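Local coordinates for hydrazine synthase subunit gamma (Candidatus Kuenenia stuttgartiensis, PDB 5C2V), which carries two c-type hemes and catalyses the first half-reaction of hydrazine synthesis, the three-electron reduction of nitric oxide to hydroxylamine, at residues L80-W85 with C126-G131; I178-D181 with C186-C189. All coordinates share one frame; numbering follows the deposited sequence.

Contact 1: residues L80-W85 with C126-G131; sequences LGDEGW and CGRDPG. With CA (calcium ion), chain U; HEC (heme c), chain V.
Asp82 OD2 is gripped by two arginines: it forms a salt bridge with Arg128 NH1 at 3.0 Å across the contact and a second with Arg104, whose guanidinium also hydrogen-bonds the heme. The carboxylate and the Arg128 guanidinium lie 21° apart, nearly coplanar, and OD2 meets the guanidinium at its edge, near its plane, in a salt bridge of one oxygen with one nitrogen. The Arg128 chain runs extended from CG to NE and spans most of the gap; the nearest CA atoms, those of Asp82 and Arg128, are still 10.5 Å apart. The guanidinium is fixed further by His30 at NE, by Val410 O of the alpha subunit at NH2 and by a cation-pi contact with Phe132. Both charged residues are buried, so these partners would offset the cost of desolvation.

Each segment also holds a bound group, calcium on one side and heme c on the other. The 80-85 loop binds the calcium ion through Leu80 O at 2.4 Å, Gly84 O at 2.8 Å, Glu83 OE2 and a water, with Asp79 and Ser87 completing the site. Both segments line the pocket of heme 1, which appears to be in the active site. Cys126 SG is covalently joined to heme CMB at 1.8 Å, a thioether additional to those of Cys63 and Cys66. Asp129 OD2 is placed to accept a hydrogen bond at 3.1 Å from the water that ligates the iron, though other acceptors compete for that water's protons. The same OD2 lies 3.3 Å from heme C4B, over the face of the macrocycle that carries the water.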
loop_
_atom_site.group_PDB
_atom_site.type_symbol
_atom_site.label_atom_id
_atom_site.label_comp_id
_atom_site.label_asym_id
_atom_site.label_seq_id
_atom_site.Cartn_x
_atom_site.Cartn_y
_atom_site.Cartn_z
ATOM N N LEU C 80 -18.856 -14.573 37.767
ATOM C CA LEU C 80 -20.095 -13.921 37.347
ATOM C C LEU C 80 -20.118 -12.443 37.725
ATOM O O LEU C 80 -19.476 -12.033 38.691
ATOM C CB LEU C 80 -21.303 -14.647 37.943
ATOM C CG LEU C 80 -21.387 -16.137 37.600
ATOM C CD1 LEU C 80 -22.655 -16.763 38.165
ATOM C CD2 LEU C 80 -21.301 -16.356 36.095
ATOM N N GLY C 81 -20.885 -11.651 36.982
ATOM C CA GLY C 81 -20.847 -10.207 37.126
ATOM C C GLY C 81 -21.852 -9.524 38.035
ATOM O O GLY C 81 -21.831 -8.298 38.150
ATOM N N ASP C 82 -22.750 -10.277 38.658
ATOM C CA ASP C 82 -23.680 -9.670 39.606
ATOM C C ASP C 82 -23.179 -9.685 41.055
ATOM O O ASP C 82 -23.703 -8.967 41.909
ATOM C CB ASP C 82 -25.044 -10.363 39.531
ATOM C CG ASP C 82 -24.928 -11.878 39.469
ATOM O OD1 ASP C 82 -23.905 -12.419 39.933
ATOM O OD2 ASP C 82 -25.869 -12.522 38.958
ATOM N N GLU C 83 -22.164 -10.499 41.332
ATOM C CA GLU C 83 -21.608 -10.608 42.680
ATOM C C GLU C 83 -20.306 -9.840 42.885
ATOM O O GLU C 83 -19.715 -9.893 43.963
ATOM C CB GLU C 83 -21.389 -12.072 43.030
ATOM C CG GLU C 83 -20.542 -12.800 42.023
ATOM C CD GLU C 83 -20.472 -14.270 42.312
ATOM O OE1 GLU C 83 -20.981 -14.686 43.374
ATOM O OE2 GLU C 83 -19.918 -15.008 41.477
ATOM N N GLY C 84 -19.843 -9.156 41.846
ATOM C CA GLY C 84 -18.563 -8.475 41.903
ATOM C C GLY C 84 -17.459 -9.255 41.214
ATOM O O GLY C 84 -17.459 -10.490 41.208
ATOM N N TRP C 85 -16.507 -8.527 40.638
ATOM C CA TRP C 85 -15.408 -9.142 39.905
ATOM C C TRP C 85 -14.297 -9.566 40.857
ATOM O O TRP C 85 -13.998 -8.868 41.826
ATOM C CB TRP C 85 -14.860 -8.182 38.848
ATOM C CG TRP C 85 -15.901 -7.645 37.911
ATOM C CD1 TRP C 85 -16.307 -6.347 37.799
ATOM C CD2 TRP C 85 -16.670 -8.390 36.959
ATOM N NE1 TRP C 85 -17.276 -6.236 36.832
ATOM C CE2 TRP C 85 -17.519 -7.476 36.301
ATOM C CE3 TRP C 85 -16.724 -9.739 36.596
ATOM C CZ2 TRP C 85 -18.409 -7.867 35.304
ATOM C CZ3 TRP C 85 -17.611 -10.126 35.606
ATOM C CH2 TRP C 85 -18.437 -9.191 34.968
ATOM N N CYS C 126 -32.291 -19.284 36.548
ATOM C CA CYS C 126 -32.200 -19.580 35.121
ATOM C C CYS C 126 -32.749 -18.460 34.248
ATOM O O CYS C 126 -32.180 -18.155 33.203
ATOM C CB CYS C 126 -32.934 -20.878 34.802
ATOM S SG CYS C 126 -32.175 -22.324 35.540
ATOM N N GLY C 127 -33.854 -17.855 34.673
ATOM C CA GLY C 127 -34.478 -16.785 33.914
ATOM C C GLY C 127 -33.570 -15.584 33.732
ATOM O O GLY C 127 -33.738 -14.799 32.800
ATOM N N ARG C 128 -32.604 -15.444 34.635
ATOM C CA ARG C 128 -31.626 -14.366 34.570
ATOM C C ARG C 128 -30.504 -14.657 33.576
ATOM O O ARG C 128 -30.000 -13.751 32.915
ATOM C CB ARG C 128 -31.032 -14.113 35.956
ATOM C CG ARG C 128 -31.439 -12.790 36.571
ATOM C CD ARG C 128 -30.602 -12.482 37.796
ATOM N NE ARG C 128 -30.641 -11.064 38.131
ATOM C CZ ARG C 128 -29.570 -10.343 38.445
ATOM N NH1 ARG C 128 -28.371 -10.910 38.465
ATOM N NH2 ARG C 128 -29.696 -9.057 38.734
ATOM N N ASP C 129 -30.126 -15.929 33.478
ATOM C CA ASP C 129 -28.973 -16.355 32.683
ATOM C C ASP C 129 -28.933 -15.888 31.217
ATOM O O ASP C 129 -27.848 -15.618 30.703
ATOM C CB ASP C 129 -28.861 -17.881 32.724
ATOM C CG ASP C 129 -28.390 -18.392 34.072
ATOM O OD1 ASP C 129 -27.829 -17.590 34.849
ATOM O OD2 ASP C 129 -28.577 -19.594 34.355
ATOM N N PRO C 130 -30.091 -15.819 30.527
ATOM C CA PRO C 130 -30.009 -15.284 29.163
ATOM C C PRO C 130 -29.419 -13.877 29.078
ATOM O O PRO C 130 -28.688 -13.602 28.132
ATOM C CB PRO C 130 -31.468 -15.278 28.707
ATOM C CG PRO C 130 -32.069 -16.416 29.427
ATOM C CD PRO C 130 -31.415 -16.420 30.783
ATOM N N GLY C 131 -29.741 -13.001 30.023
ATOM C CA GLY C 131 -29.177 -11.664 29.991
ATOM C C GLY C 131 -27.903 -11.452 30.791
ATOM O O GLY C 131 -27.098 -10.586 30.450
HETATM CA CA CA U . -18.116 -13.068 40.406
HETATM FE FE HEC V . -26.180 -22.230 36.513
HETATM C CHA HEC V . -26.038 -21.856 39.926
HETATM C CHB HEC V . -29.324 -23.519 36.794
HETATM C CHC HEC V . -26.429 -22.376 33.074
HETATM C CHD HEC V . -22.810 -21.684 36.222
HETATM N NA HEC V . -27.466 -22.583 38.083
HETATM C C1A HEC V . -27.186 -22.430 39.425
HETATM C C2A HEC V . -28.294 -22.985 40.186
HETATM C C3A HEC V . -29.202 -23.440 39.309
HETATM C C4A HEC V . -28.695 -23.197 37.974
HETATM C CMA HEC V . -30.561 -24.112 39.614
HETATM C CAA HEC V . -28.392 -23.012 41.733
HETATM C CBA HEC V . -28.442 -24.441 42.272
HETATM C CGA HEC V . -28.580 -24.426 43.773
HETATM O O1A HEC V . -28.522 -23.322 44.374
HETATM O O2A HEC V . -28.745 -25.523 44.369
HETATM N NB HEC V . -27.574 -22.954 35.167
HETATM C C1B HEC V . -28.885 -23.195 35.528
HETATM C C2B HEC V . -29.712 -23.041 34.349
HETATM C C3B HEC V . -28.914 -22.733 33.319
HETATM C C4B HEC V . -27.553 -22.669 33.814
HETATM C CMB HEC V . -31.244 -23.231 34.315
HETATM C CAB HEC V . -29.334 -22.473 31.853
HETATM C CBB HEC V . -30.110 -21.143 31.730
HETATM N NC HEC V . -24.859 -22.081 34.934
HETATM C C1C HEC V . -25.175 -22.133 33.592
HETATM C C2C HEC V . -23.999 -21.753 32.837
HETATM C C3C HEC V . -22.972 -21.699 33.695
HETATM C C4C HEC V . -23.508 -21.814 35.040
HETATM C CMC HEC V . -23.890 -21.864 31.298
HETATM C CAC HEC V . -21.494 -21.407 33.343
HETATM C CBC HEC V . -21.341 -19.955 32.837
HETATM N ND HEC V . -24.643 -21.899 37.878
HETATM C C1D HEC V . -23.353 -21.539 37.485
HETATM C C2D HEC V . -22.664 -20.978 38.625
HETATM C C3D HEC V . -23.671 -21.033 39.781
HETATM C C4D HEC V . -24.871 -21.618 39.225
HETATM C CMD HEC V . -21.218 -20.438 38.668
HETATM C CAD HEC V . -23.454 -20.553 41.230
HETATM C CBD HEC V . -23.685 -19.046 41.281
HETATM C CGD HEC V . -23.500 -18.553 42.691
HETATM O O1D HEC V . -23.658 -17.326 42.927
HETATM O O2D HEC V . -23.195 -19.388 43.578
HETATM O O HOH W 1 -26.609 -20.182 36.655
HETATM O O HOH W 2 -18.744 -15.318 39.818
#

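Contact 2: residues I178-D181 with C186-C189; sequences IFED and CLEC. With HEC (heme c), chain B.
Phe179 turns one face of its ring to Cys186, whose CB stands over the centre of the ring, 3.5 Å from the centroid and 14° off the normal. This is a CH-pi contact by both distance and angle. The sulfur of the same cysteine lies farther from the centroid, at 4.4 Å, and obliquely, 32° off the normal, which makes it a secondary sulfur-aromatic contact. With CG anti to the backbone N (chi1 -176°), the phenyl group swings from the last turn of helix 170-179 to a place alongside the heme-binding loop. Leu187 comes to the ring differently: its CD2 reaches the edge near the ring plane, 3.7 Å from Phe179 CE2, while its other methyl, CD1, rests against Glu180 CB at 3.6 Å. The split between the branches is not complete, since Leu187 CD2 also touches Glu180 CG, and the leucine crosses Glu180 at a slant.

Beyond the two segments, Tyr310 meets the Phe179 ring edge-to-face, and Leu307 of the same C-terminal helix, 301-312, packs against it. Cys186 and Cys189 supply the two thioethers of a CXXCH heme-c motif, completed by the axial ligand His190, which Phe179 also touches. The bond from Cys186 SG to heme CAB measures 1.8 Å. The phenyl ring therefore packs on the methylene of a thioether arm whose sulfur is held by its covalent bond to the heme; with no hydrogen bond joining the two segments, the contact between them is essentially apolar.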
loop_
_atom_site.group_PDB
_atom_site.type_symbol
_atom_site.label_atom_id
_atom_site.label_comp_id
_atom_site.label_asym_id
_atom_site.label_seq_id
_atom_site.Cartn_x
_atom_site.Cartn_y
_atom_site.Cartn_z
ATOM N N ILE C 178 -17.623 -39.643 64.371
ATOM C CA ILE C 178 -16.890 -38.381 64.371
ATOM C C ILE C 178 -17.788 -37.259 63.856
ATOM O O ILE C 178 -17.800 -36.154 64.402
ATOM C CB ILE C 178 -15.604 -38.467 63.513
ATOM C CG1 ILE C 178 -14.464 -39.111 64.308
ATOM C CG2 ILE C 178 -15.169 -37.089 63.041
ATOM C CD1 ILE C 178 -14.551 -40.616 64.425
ATOM N N PHE C 179 -18.550 -37.561 62.809
ATOM C CA PHE C 179 -19.483 -36.606 62.219
ATOM C C PHE C 179 -20.529 -36.139 63.229
ATOM O O PHE C 179 -20.815 -34.947 63.337
ATOM C CB PHE C 179 -20.174 -37.232 61.004
ATOM C CG PHE C 179 -21.093 -36.294 60.269
ATOM C CD1 PHE C 179 -20.613 -35.492 59.248
ATOM C CD2 PHE C 179 -22.443 -36.231 60.585
ATOM C CE1 PHE C 179 -21.456 -34.634 58.564
ATOM C CE2 PHE C 179 -23.289 -35.374 59.906
ATOM C CZ PHE C 179 -22.795 -34.576 58.895
ATOM N N GLU C 180 -21.090 -37.087 63.972
ATOM C CA GLU C 180 -22.194 -36.797 64.877
ATOM C C GLU C 180 -21.723 -36.467 66.290
ATOM O O GLU C 180 -22.537 -36.249 67.187
ATOM C CB GLU C 180 -23.163 -37.977 64.908
ATOM C CG GLU C 180 -23.829 -38.240 63.569
ATOM C CD GLU C 180 -24.535 -39.575 63.523
ATOM O OE1 GLU C 180 -25.420 -39.754 62.660
ATOM O OE2 GLU C 180 -24.203 -40.452 64.349
ATOM N N ASP C 181 -20.408 -36.434 66.480
ATOM C CA ASP C 181 -19.825 -36.038 67.757
ATOM C C ASP C 181 -20.232 -34.605 68.086
ATOM O O ASP C 181 -20.042 -33.700 67.274
ATOM C CB ASP C 181 -18.299 -36.174 67.715
ATOM C CG ASP C 181 -17.659 -36.088 69.093
ATOM O OD1 ASP C 181 -17.919 -35.111 69.824
ATOM O OD2 ASP C 181 -16.887 -37.005 69.444
ATOM N N CYS C 186 -20.996 -31.425 63.465
ATOM C CA CYS C 186 -21.411 -31.358 62.069
ATOM C C CYS C 186 -22.933 -31.358 61.951
ATOM O O CYS C 186 -23.491 -30.768 61.026
ATOM C CB CYS C 186 -20.826 -32.525 61.272
ATOM S SG CYS C 186 -19.021 -32.584 61.224
ATOM N N LEU C 187 -23.595 -32.016 62.898
ATOM C CA LEU C 187 -25.049 -32.155 62.876
ATOM C C LEU C 187 -25.775 -30.827 63.055
ATOM O O LEU C 187 -26.955 -30.711 62.722
ATOM C CB LEU C 187 -25.506 -33.126 63.966
ATOM C CG LEU C 187 -25.261 -34.613 63.718
ATOM C CD1 LEU C 187 -25.757 -35.426 64.902
ATOM C CD2 LEU C 187 -25.941 -35.054 62.433
ATOM N N GLU C 188 -25.071 -29.836 63.588
ATOM C CA GLU C 188 -25.674 -28.536 63.855
ATOM C C GLU C 188 -26.171 -27.881 62.568
ATOM O O GLU C 188 -27.352 -27.556 62.449
ATOM C CB GLU C 188 -24.673 -27.629 64.577
ATOM C CG GLU C 188 -23.980 -28.309 65.752
ATOM C CD GLU C 188 -23.102 -27.365 66.552
ATOM O OE1 GLU C 188 -23.425 -27.109 67.732
ATOM O OE2 GLU C 188 -22.088 -26.882 66.006
ATOM N N CYS C 189 -25.271 -27.684 61.609
ATOM C CA CYS C 189 -25.654 -27.121 60.317
ATOM C C CYS C 189 -25.948 -28.178 59.248
ATOM O O CYS C 189 -26.473 -27.855 58.183
ATOM C CB CYS C 189 -24.565 -26.177 59.812
ATOM S SG CYS C 189 -24.125 -24.850 60.959
HETATM FE FE HEC B . -20.404 -27.749 56.530
HETATM C CHA HEC B . -20.149 -26.634 53.290
HETATM C CHB HEC B . -19.121 -30.779 55.595
HETATM C CHC HEC B . -19.972 -28.594 59.844
HETATM C CHD HEC B . -22.019 -24.894 57.466
HETATM N NA HEC B . -19.731 -28.551 54.770
HETATM C C1A HEC B . -19.764 -27.935 53.533
HETATM C C2A HEC B . -19.319 -28.899 52.546
HETATM C C3A HEC B . -19.036 -30.041 53.178
HETATM C C4A HEC B . -19.287 -29.848 54.592
HETATM C CMA HEC B . -18.529 -31.342 52.517
HETATM C CAA HEC B . -19.199 -28.651 51.026
HETATM C CBA HEC B . -20.592 -28.486 50.424
HETATM C CGA HEC B . -20.479 -28.015 48.997
HETATM O O1A HEC B . -21.493 -28.090 48.259
HETATM O O2A HEC B . -19.373 -27.570 48.598
HETATM N NB HEC B . -19.747 -29.421 57.542
HETATM C C1B HEC B . -19.119 -30.499 56.945
HETATM C C2B HEC B . -18.459 -31.264 57.982
HETATM C C3B HEC B . -18.700 -30.663 59.156
HETATM C C4B HEC B . -19.512 -29.488 58.901
HETATM C CMB HEC B . -17.644 -32.555 57.745
HETATM C CAB HEC B . -18.202 -31.110 60.552
HETATM C CBB HEC B . -16.678 -30.891 60.675
HETATM N NC HEC B . -20.903 -26.903 58.326
HETATM C C1C HEC B . -20.631 -27.410 59.582
HETATM C C2C HEC B . -21.056 -26.427 60.560
HETATM C C3C HEC B . -21.723 -25.466 59.909
HETATM C C4C HEC B . -21.571 -25.706 58.486
HETATM C CMC HEC B . -21.076 -26.666 62.086
HETATM C CAC HEC B . -22.420 -24.236 60.537
HETATM C CBC HEC B . -21.380 -23.288 61.177
HETATM N ND HEC B . -21.057 -26.044 55.511
HETATM C C1D HEC B . -21.567 -24.925 56.165
HETATM C C2D HEC B . -21.541 -23.800 55.255
HETATM C C3D HEC B . -20.957 -24.352 53.945
HETATM C C4D HEC B . -20.685 -25.749 54.203
HETATM C CMD HEC B . -22.008 -22.356 55.542
HETATM C CAD HEC B . -20.695 -23.586 52.630
HETATM C CBD HEC B . -19.595 -22.556 52.859
HETATM C CGD HEC B . -19.115 -22.021 51.537
HETATM O O1D HEC B . -18.164 -21.198 51.532
HETATM O O2D HEC B . -19.684 -22.421 50.488
#

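In the fold
Reading from the N terminus, the chain passes the Cys63 and Cys66 attachments of heme 1 and then the calcium loop 80-85, between strands 77-78 and 89-90. Contact 1 closes when segment 126-131 returns to that loop after 40 mostly irregular residues. Helix 141-152 follows, and only then does helix 170-179 lead into contact 2, a tight closure with four residues between its segments. The contacts are therefore in series, neither nested nor crossed. The centres of contact 1 and contact 2 lie about 34 Å apart, on opposite sides of the chain's centre. Contact 1 joins two parts of the heme 1 pocket, the calcium-binding loop and the segment around the third covalent attachment, Cys126; contact 2 ties a helix end to the heme 2 attachment loop.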